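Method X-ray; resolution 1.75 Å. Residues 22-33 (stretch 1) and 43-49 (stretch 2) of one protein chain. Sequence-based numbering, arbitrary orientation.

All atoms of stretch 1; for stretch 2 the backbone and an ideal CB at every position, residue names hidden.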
ATOM      1  N   PHE C  22      32.371  -1.650 -22.249  1.00  9.13           N
ATOM      2  CA  PHE C  22      32.896  -1.806 -20.880  1.00  8.60           C
ATOM      3  C   PHE C  22      33.676  -0.584 -20.419  1.00  8.23           C
ATOM      4  O   PHE C  22      34.135   0.216 -21.245  1.00  7.59           O
ATOM      5  CB  PHE C  22      33.738  -3.090 -20.744  1.00  8.68           C
ATOM      6  CG  PHE C  22      34.916  -3.141 -21.670  1.00  8.48           C
ATOM      7  CD1 PHE C  22      36.106  -2.512 -21.337  1.00  7.79           C
ATOM      8  CD2 PHE C  22      34.834  -3.818 -22.881  1.00  8.08           C
ATOM      9  CE1 PHE C  22      37.204  -2.535 -22.224  1.00  9.02           C
ATOM     10  CE2 PHE C  22      35.916  -3.839 -23.764  1.00 10.34           C
ATOM     11  CZ  PHE C  22      37.102  -3.214 -23.429  1.00  8.56           C
ATOM     12  N   ILE C  23      33.829  -0.445 -19.101  1.00  7.22           N
ATOM     13  CA  ILE C  23      34.512   0.686 -18.487  1.00  7.13           C
ATOM     14  C   ILE C  23      35.776   0.218 -17.835  1.00  7.36           C
ATOM     15  O   ILE C  23      35.732  -0.602 -16.917  1.00  6.77           O
ATOM     16  CB  ILE C  23      33.637   1.350 -17.425  1.00  7.29           C
ATOM     17  CG1 ILE C  23      32.290   1.773 -18.026  1.00  8.75           C
ATOM     18  CG2 ILE C  23      34.408   2.523 -16.766  1.00  7.72           C
ATOM     19  CD1 ILE C  23      31.279   2.224 -17.003  1.00 11.75           C
ATOM     20  N   THR C  24      36.897   0.766 -18.288  1.00  6.93           N
ATOM     21  CA  THR C  24      38.192   0.488 -17.712  1.00  7.11           C
ATOM     22  C   THR C  24      38.496   1.505 -16.626  1.00  7.16           C
ATOM     23  O   THR C  24      37.790   2.499 -16.501  1.00  6.75           O
ATOM     24  CB  THR C  24      39.289   0.568 -18.788  1.00  6.79           C
ATOM     25  OG1 THR C  24      39.296   1.877 -19.366  1.00  7.63           O
ATOM     26  CG2 THR C  24      38.990  -0.351 -19.954  1.00  7.85           C
ATOM     27  N   LYS C  25      39.564   1.277 -15.860  1.00  8.82           N
ATOM     28  CA  LYS C  25      40.011   2.256 -14.869  1.00  9.57           C
ATOM     29  C   LYS C  25      40.309   3.587 -15.540  1.00 10.12           C
ATOM     30  O   LYS C  25      39.871   4.613 -15.060  1.00 10.67           O
ATOM     31  CB  LYS C  25      41.244   1.794 -14.094  1.00 10.53           C
ATOM     32  CG  LYS C  25      40.912   0.922 -12.916  1.00 11.99           C
ATOM     33  CD  LYS C  25      42.135   0.665 -12.045  1.00 15.06           C
ATOM     34  CE  LYS C  25      41.775  -0.215 -10.871  1.00 15.92           C
ATOM     35  NZ  LYS C  25      42.814  -0.140  -9.787  1.00 17.90           N
ATOM     36  N   GLU C  26      41.062   3.532 -16.635  1.00  9.94           N
ATOM     37  CA  GLU C  26      41.344   4.674 -17.505  1.00 10.98           C
ATOM     38  C   GLU C  26      40.050   5.410 -17.914  1.00  9.76           C
ATOM     39  O   GLU C  26      39.947   6.645 -17.806  1.00  9.83           O
ATOM     40  CB  GLU C  26      42.096   4.153 -18.739  1.00 11.34           C
ATOM     41  CG  GLU C  26      42.670   5.188 -19.677  1.00 14.93           C
ATOM     42  CD  GLU C  26      43.892   5.923 -19.137  1.00 15.74           C
ATOM     43  OE1 GLU C  26      44.750   5.341 -18.433  1.00 19.61           O
ATOM     44  OE2 GLU C  26      43.988   7.117 -19.448  1.00 21.84           O
ATOM     45  N   GLY C  27      39.066   4.659 -18.376  1.00  8.87           N
ATOM     46  CA  GLY C  27      37.801   5.246 -18.782  1.00  8.19           C
ATOM     47  C   GLY C  27      37.028   5.843 -17.624  1.00  7.22           C
ATOM     48  O   GLY C  27      36.418   6.901 -17.759  1.00  6.71           O
ATOM     49  N   LEU C  28      37.065   5.184 -16.463  1.00  6.40           N
ATOM     50  CA  LEU C  28      36.316   5.690 -15.311  1.00  6.44           C
ATOM     51  C   LEU C  28      36.896   7.017 -14.833  1.00  6.98           C
ATOM     52  O   LEU C  28      36.144   7.942 -14.510  1.00  6.26           O
ATOM     53  CB  LEU C  28      36.255   4.669 -14.176  1.00  6.15           C
ATOM     54  CG  LEU C  28      35.390   5.123 -12.985  1.00  5.76           C
ATOM     55  CD1 LEU C  28      33.940   5.425 -13.366  1.00  6.91           C
ATOM     56  CD2 LEU C  28      35.453   4.052 -11.919  1.00  7.87           C
ATOM     57  N   GLN C  29      38.224   7.133 -14.868  1.00  7.34           N
ATOM     58  CA  GLN C  29      38.883   8.403 -14.554  1.00  8.08           C
ATOM     59  C   GLN C  29      38.354   9.519 -15.446  1.00  7.80           C
ATOM     60  O   GLN C  29      38.066  10.610 -14.969  1.00  8.59           O
ATOM     61  CB  GLN C  29      40.394   8.294 -14.717  1.00  8.81           C
ATOM     62  CG  GLN C  29      41.038   7.342 -13.746  1.00 11.00           C
ATOM     63  CD  GLN C  29      41.143   7.901 -12.334  1.00 14.79           C
ATOM     64  OE1 GLN C  29      40.497   8.896 -11.986  1.00 17.03           O
ATOM     65  NE2 GLN C  29      41.968   7.263 -11.516  1.00 17.85           N
ATOM     66  N   THR C  30      38.230   9.245 -16.741  1.00  7.31           N
ATOM     67  CA  THR C  30      37.717  10.237 -17.685  1.00  6.71           C
ATOM     68  C   THR C  30      36.265  10.581 -17.416  1.00  6.86           C
ATOM     69  O   THR C  30      35.884  11.743 -17.444  1.00  6.91           O
ATOM     70  CB  THR C  30      37.900   9.707 -19.113  1.00  7.16           C
ATOM     71  OG1 THR C  30      39.299   9.605 -19.392  1.00  6.45           O
ATOM     72  CG2 THR C  30      37.400  10.688 -20.143  1.00  7.41           C
ATOM     73  N   VAL C  31      35.455   9.562 -17.109  1.00  6.56           N
ATOM     74  CA  VAL C  31      34.056   9.776 -16.775  1.00  7.26           C
ATOM     75  C   VAL C  31      33.888  10.688 -15.546  1.00  7.50           C
ATOM     76  O   VAL C  31      33.068  11.628 -15.543  1.00  7.03           O
ATOM     77  CB  VAL C  31      33.344   8.401 -16.543  1.00  7.22           C
ATOM     78  CG1 VAL C  31      31.992   8.607 -15.944  1.00  9.73           C
ATOM     79  CG2 VAL C  31      33.234   7.656 -17.873  1.00  7.54           C
ATOM     80  N   LEU C  32      34.664  10.428 -14.500  1.00  7.40           N
ATOM     81  CA  LEU C  32      34.586  11.247 -13.298  1.00  8.40           C
ATOM     82  C   LEU C  32      34.955  12.704 -13.600  1.00  7.66           C
ATOM     83  O   LEU C  32      34.308  13.631 -13.106  1.00  8.34           O
ATOM     84  CB  LEU C  32      35.475  10.662 -12.185  1.00  8.25           C
ATOM     85  CG  LEU C  32      34.993   9.322 -11.645  1.00 10.56           C
ATOM     86  CD1 LEU C  32      36.071   8.654 -10.813  1.00 12.05           C
ATOM     87  CD2 LEU C  32      33.713   9.505 -10.837  1.00 12.74           C
ATOM     88  N   LYS C  33      35.943  12.908 -14.456  1.00  7.52           N
ATOM     89  CA  LYS C  33      36.331  14.274 -14.853  1.00  7.94           C
ATOM     90  C   LYS C  33      35.228  14.936 -15.659  1.00  8.13           C
ATOM     91  O   LYS C  33      34.929  16.114 -15.457  1.00  8.89           O
ATOM     92  CB  LYS C  33      37.632  14.260 -15.630  1.00  8.07           C
ATOM     93  CG  LYS C  33      38.807  13.888 -14.749  1.00  8.66           C
ATOM     94  CD  LYS C  33      40.095  13.836 -15.511  1.00 11.96           C
ATOM     95  CE  LYS C  33      41.259  13.528 -14.571  1.00 14.06           C
ATOM     96  NZ  LYS C  33      42.524  13.294 -15.318  1.00 15.61           N
ATOM     97  N   UNK C  43      39.306   5.822  -2.530  1.00 12.12           N
ATOM     98  CA  UNK C  43      37.898   5.709  -2.880  1.00 11.60           C
ATOM     99  C   UNK C  43      37.705   5.346  -4.357  1.00 11.17           C
ATOM    100  O   UNK C  43      36.760   4.655  -4.671  1.00 11.23           O
ATOM    101  CB  UNK C  43      37.176   7.020  -2.564  1.00 11.60           C
ATOM    102  N   UNK C  44      38.599   5.783  -5.248  1.00 10.57           N
ATOM    103  CA  UNK C  44      38.512   5.412  -6.666  1.00 10.46           C
ATOM    104  C   UNK C  44      38.738   3.927  -6.866  1.00 10.02           C
ATOM    105  O   UNK C  44      37.972   3.258  -7.550  1.00  9.16           O
ATOM    106  CB  UNK C  44      39.528   6.204  -7.491  1.00 10.46           C
ATOM    107  N   UNK C  45      39.805   3.393  -6.285  1.00  9.63           N
ATOM    108  CA  UNK C  45      40.063   1.969  -6.413  1.00 10.15           C
ATOM    109  C   UNK C  45      38.925   1.161  -5.824  1.00 10.17           C
ATOM    110  O   UNK C  45      38.525   0.151  -6.403  1.00  9.88           O
ATOM    111  CB  UNK C  45      41.383   1.598  -5.734  1.00 10.15           C
ATOM    112  N   UNK C  46      38.378   1.630  -4.701  1.00 10.35           N
ATOM    113  CA  UNK C  46      37.243   0.961  -4.047  1.00 10.39           C
ATOM    114  C   UNK C  46      36.026   0.943  -4.968  1.00  9.62           C
ATOM    115  O   UNK C  46      35.388  -0.088  -5.134  1.00  8.95           O
ATOM    116  CB  UNK C  46      36.894   1.656  -2.729  1.00 10.39           C
ATOM    117  N   UNK C  47      35.721   2.077  -5.589  1.00  9.14           N
ATOM    118  CA  UNK C  47      34.518   2.161  -6.423  1.00  8.35           C
ATOM    119  C   UNK C  47      34.698   1.311  -7.683  1.00  8.46           C
ATOM    120  O   UNK C  47      33.757   0.662  -8.131  1.00  6.61           O
ATOM    121  CB  UNK C  47      34.217   3.614  -6.796  1.00  8.35           C
ATOM    122  N   UNK C  48      35.912   1.283  -8.235  1.00  8.41           N
ATOM    123  CA  UNK C  48      36.147   0.505  -9.445  1.00  8.99           C
ATOM    124  C   UNK C  48      35.997  -0.990  -9.143  1.00  9.72           C
ATOM    125  O   UNK C  48      35.341  -1.727  -9.879  1.00  9.91           O
ATOM    126  CB  UNK C  48      37.535   0.803 -10.016  1.00  8.99           C
ATOM    127  N   UNK C  49      36.596  -1.405  -8.042  1.00 10.39           N
ATOM    128  CA  UNK C  49      36.589  -2.793  -7.635  1.00 11.53           C
ATOM    129  C   UNK C  49      35.185  -3.228  -7.232  1.00 10.49           C
ATOM    130  O   UNK C  49      34.836  -4.369  -7.444  1.00 12.05           O
ATOM    131  CB  UNK C  49      37.571  -3.016  -6.483  1.00 11.53           C
TER

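Stretch 2 is helical throughout, and its axis passes 11.1 Å from that of helix 25-33 at the closest approach, with an angle of 116° between their N-to-C directions. That spacing leaves room for sizeable side chains between the two backbones.

At position 43 the ideal CB has nothing of stretch 1 within 5.5 Å, so stretch 1 sets no demand and many helix-compatible residues would suit. The deposited residue is Ala-43, whose carbonyl O accepts the backbone hydrogen bond from N of position 47, at 2.9 Å.

Position 44 is far more constrained. Its CA-to-CB bond points toward stretch 1, and position 44 CA lies 8.4 Å from Gln-29 CA. The ideal CB is 4.8 Å from Gln-29 NE2 and 5.4 Å from Leu-32 CD1, in front of a hollow lined by Lys-25, Leu-28, Gln-29 and Leu-32. A long apolar side chain, leucine, methionine or an aromatic, could enter it; a small one would leave much of it unfilled. The residue is Phe-44, with chi1 in t, and its ring sits in the hollow as a knob. Gln-29 NE2 lies over one face, 3.4 Å from Phe-44 CE2. At the ring edge, Leu-32 CD1 is 3.6 Å from Phe-44 CD1, and Lys-25 O is 3.5 Å from Phe-44 CZ. Leu-28 CD2 approaches Phe-44 CE1 at 3.7 Å.

At position 45 CA-to-CB points away, yet the ideal CB is 4.6 Å from Lys-25 NZ. An acceptor on a short or medium side chain would suit: aspartate, asparagine, glutamate or glutamine. Asn-45 is found, and the end of its side chain comes back toward stretch 1, where OD1 accepts a hydrogen bond from Lys-25 NZ at 3.2 Å. The extended lysine chain makes this reach possible.

Position 46 is out of reach of stretch 1, and a polar or charged residue would be as acceptable as any; it is Glu-46.

Position 47 again points toward stretch 1, with its ideal CB 5.3 Å from Leu-28 CD2. With leucines opposite, a flexible or branched apolar chain is expected. Met-47 packs its CG 4.0 Å from Leu-28 CD2 and its SD 4.1 Å from Leu-32 CD1, touching both leucines.

Position 48 faces the start of helix 25-33: position 48 CA is 6.9 Å from Lys-25 CA, and its ideal CB is 4.3 Å from Leu-28 CD2 and 4.4 Å from Lys-25 CE. The lysine methylenes offer a surface for a flat ring, although leucine or methionine could also pack here. In Phe-48, Lys-25 CG stands 3.5 Å from the ring centroid and 6° off the normal, a CH-pi contact. At the ring edge, Phe-48 CE1 is 3.5 Å from Ile-23 O, and Phe-48 CD1 is 3.9 Å from Leu-28 CD2.

Position 49 points sideways, with no atom of stretch 1 within 5.5 Å of its ideal CB, so polar residues fit readily. Asn-49 makes no close contact with stretch 1.

Stretch 2 43-49: AFNEMFN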
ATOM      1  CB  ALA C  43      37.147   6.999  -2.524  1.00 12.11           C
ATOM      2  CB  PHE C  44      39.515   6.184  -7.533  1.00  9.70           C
ATOM      3  CG  PHE C  44      39.518   5.747  -8.974  1.00 11.16           C
ATOM      4  CD1 PHE C  44      38.582   6.258  -9.862  1.00 10.21           C
ATOM      5  CD2 PHE C  44      40.411   4.782  -9.425  1.00  9.22           C
ATOM      6  CE1 PHE C  44      38.562   5.850 -11.173  1.00 10.22           C
ATOM      7  CE2 PHE C  44      40.388   4.353 -10.736  1.00 10.90           C
ATOM      8  CZ  PHE C  44      39.457   4.894 -11.619  1.00  9.85           C
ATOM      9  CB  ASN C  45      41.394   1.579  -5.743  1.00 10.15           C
ATOM     10  CG  ASN C  45      42.588   2.101  -6.497  1.00 12.37           C
ATOM     11  OD1 ASN C  45      42.538   2.259  -7.719  1.00 18.00           O
ATOM     12  ND2 ASN C  45      43.667   2.399  -5.777  1.00 16.20           N
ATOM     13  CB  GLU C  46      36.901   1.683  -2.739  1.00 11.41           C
ATOM     14  CG  GLU C  46      35.643   1.258  -2.003  1.00 14.03           C
ATOM     15  CD  GLU C  46      35.413   2.113  -0.759  1.00 19.18           C
ATOM     16  OE1 GLU C  46      35.259   3.357  -0.884  1.00 21.76           O
ATOM     17  OE2 GLU C  46      35.413   1.552   0.353  1.00 22.41           O
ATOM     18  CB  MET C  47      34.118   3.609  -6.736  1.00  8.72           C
ATOM     19  CG  MET C  47      34.716   4.238  -8.019  1.00  8.80           C
ATOM     20  SD  MET C  47      34.271   5.968  -8.212  1.00  8.67           S
ATOM     21  CE  MET C  47      32.716   5.835  -8.903  1.00 10.43           C
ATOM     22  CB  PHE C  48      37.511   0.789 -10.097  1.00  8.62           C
ATOM     23  CG  PHE C  48      37.665   0.093 -11.420  1.00  7.93           C
ATOM     24  CD1 PHE C  48      37.165   0.666 -12.582  1.00  6.85           C
ATOM     25  CD2 PHE C  48      38.227  -1.168 -11.488  1.00 10.27           C
ATOM     26  CE1 PHE C  48      37.234  -0.001 -13.792  1.00  7.66           C
ATOM     27  CE2 PHE C  48      38.294  -1.849 -12.689  1.00 10.43           C
ATOM     28  CZ  PHE C  48      37.799  -1.257 -13.851  1.00 10.09           C
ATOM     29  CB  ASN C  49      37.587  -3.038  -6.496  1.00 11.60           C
ATOM     30  CG  ASN C  49      39.066  -2.815  -6.916  1.00 13.52           C
ATOM     31  OD1 ASN C  49      39.901  -2.528  -6.068  1.00 16.43           O
ATOM     32  ND2 ASN C  49      39.381  -2.956  -8.211  1.00 14.05           N
TER
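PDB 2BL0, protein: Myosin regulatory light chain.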